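Local coordinates for protease lasA (Pseudomonas aeruginosa, PDB 3IT5), which is a secreted zinc metalloendopeptidase of the M23 family that cleaves pentaglycine cross-links in staphylococcal peptidoglycan, degrades host elastin and enhances the elastolytic activity of other proteases, at residues 53-58 against 69-74. Numbering follows the deposited sequence.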
loop_
_atom_site.group_PDB
_atom_site.type_symbol
_atom_site.label_atom_id
_atom_site.label_comp_id
_atom_site.label_asym_id
_atom_site.label_seq_id
_atom_site.Cartn_x
_atom_site.Cartn_y
_atom_site.Cartn_z
ATOM N N ALA A 53 1.388 9.048 1.233
ATOM C CA ALA A 53 1.913 8.472 2.465
ATOM C C ALA A 53 0.786 7.926 3.333
ATOM O O ALA A 53 -0.215 8.602 3.583
ATOM C CB ALA A 53 2.727 9.504 3.238
ATOM N N ALA A 54 0.958 6.688 3.782
ATOM C CA ALA A 54 -0.017 6.040 4.644
ATOM C C ALA A 54 0.056 6.584 6.070
ATOM O O ALA A 54 -0.877 6.412 6.854
ATOM C CB ALA A 54 0.191 4.545 4.630
ATOM N N HIS A 55 1.162 7.255 6.388
ATOM C CA HIS A 55 1.394 7.789 7.726
ATOM C C HIS A 55 2.446 8.895 7.738
ATOM O O HIS A 55 3.146 9.123 6.738
ATOM C CB HIS A 55 1.847 6.664 8.661
ATOM C CG HIS A 55 3.090 5.970 8.202
ATOM N ND1 HIS A 55 4.346 6.323 8.645
ATOM C CD2 HIS A 55 3.271 4.943 7.338
ATOM C CE1 HIS A 55 5.248 5.545 8.072
ATOM N NE2 HIS A 55 4.621 4.702 7.271
ATOM N N ALA A 56 2.545 9.562 8.888
ATOM C CA ALA A 56 3.608 10.516 9.178
ATOM C C ALA A 56 4.957 9.814 9.297
ATOM O O ALA A 56 5.037 8.686 9.789
ATOM C CB ALA A 56 3.300 11.270 10.473
ATOM N N GLY A 57 6.008 10.491 8.846
ATOM C CA GLY A 57 7.366 9.972 8.958
ATOM C C GLY A 57 8.332 10.570 7.957
ATOM O O GLY A 57 8.055 11.615 7.348
ATOM N N THR A 58 9.467 9.895 7.786
ATOM C CA THR A 58 10.553 10.394 6.940
ATOM C C THR A 58 10.636 9.630 5.623
ATOM O O THR A 58 10.585 8.396 5.606
ATOM C CB THR A 58 11.913 10.299 7.655
ATOM O OG1 THR A 58 11.811 10.856 8.969
ATOM C CG2 THR A 58 13.007 11.037 6.874
ATOM N N VAL A 69 8.440 5.369 3.700
ATOM C CA VAL A 69 8.092 6.370 4.708
ATOM C C VAL A 69 8.291 5.743 6.088
ATOM O O VAL A 69 7.677 4.723 6.409
ATOM C CB VAL A 69 6.646 6.914 4.521
ATOM C CG1 VAL A 69 6.314 7.976 5.574
ATOM C CG2 VAL A 69 6.476 7.502 3.121
ATOM N N THR A 70 9.165 6.348 6.890
ATOM C CA THR A 70 9.579 5.759 8.158
ATOM C C THR A 70 9.187 6.631 9.351
ATOM O O THR A 70 9.632 7.778 9.466
ATOM C CB THR A 70 11.104 5.501 8.170
ATOM O OG1 THR A 70 11.474 4.764 6.992
ATOM C CG2 THR A 70 11.516 4.727 9.422
ATOM N N HIS A 71 8.350 6.073 10.224
ATOM C CA HIS A 71 7.882 6.747 11.440
ATOM C C HIS A 71 8.937 6.622 12.551
ATOM O O HIS A 71 9.733 5.677 12.538
ATOM C CB HIS A 71 6.545 6.133 11.880
ATOM C CG HIS A 71 5.767 6.970 12.851
ATOM N ND1 HIS A 71 5.042 8.078 12.466
ATOM C CD2 HIS A 71 5.583 6.847 14.186
ATOM C CE1 HIS A 71 4.458 8.610 13.524
ATOM N NE2 HIS A 71 4.767 7.880 14.581
ATOM N N PRO A 72 8.972 7.582 13.503
ATOM C CA PRO A 72 9.882 7.441 14.657
ATOM C C PRO A 72 9.642 6.172 15.492
ATOM O O PRO A 72 10.537 5.732 16.213
ATOM C CB PRO A 72 9.585 8.690 15.489
ATOM C CG PRO A 72 9.107 9.696 14.487
ATOM C CD PRO A 72 8.332 8.911 13.473
ATOM N N SER A 73 8.449 5.590 15.383
ATOM C CA SER A 73 8.128 4.328 16.056
ATOM C C SER A 73 8.938 3.132 15.543
ATOM O O SER A 73 9.041 2.107 16.222
ATOM C CB SER A 73 6.637 4.021 15.931
ATOM O OG SER A 73 5.914 4.620 16.985
ATOM N N GLY A 74 9.510 3.267 14.349
ATOM C CA GLY A 74 10.138 2.141 13.666
ATOM C C GLY A 74 9.228 1.649 12.556
ATOM O O GLY A 74 9.700 1.259 11.483
#
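Thr58 and Thr70 form an antiparallel hydrogen-bonded pair, joined by reciprocal N-H...O bonds, Thr58 N lying 2.7 Å from Thr70 O. Both threonine side chains lie on the same face of the sheet, where Thr58 OG1 hydrogen-bonds Gln92 OE1. Beyond this pair the backbones stay close, and Gly57 CA lies 3.2 Å from Thr70 O; the backbone angles of Gly57 by themselves call for glycine. The carbonyl oxygen of Ala56 is gripped by two imidazoles that reach it from opposite faces of its plane. From across the contact, His71 ND1 donates at 2.7 Å in a nearly straight bond (167°), the oxygen lying in the plane of its ring; with His71 CG anti to the backbone N (chi1 -163°), CB and CG also pack against that oxygen. From the neighbouring residue, His55 ND1 donates at the same length, with the oxygen tilted from its ring plane. The contact lies at the open end of the beta hairpin made by strands 57-63 and 66-70, part of the antiparallel sheet of the M23 peptidase domain and away from the zinc site. Val69 CG1 covers one face of the His55 ring in a CH-pi contact, 4.0 Å from the ring centroid, while His71 N sits at the ring's edge. The far nitrogen, His55 NE2, makes a weak hydrogen bond to Thr77 on the adjoining strand 75-83. The other methyl of Val69, CG2, meets Ala53 CB at 4.3 Å, where Val93 and Leu99 touch both residues.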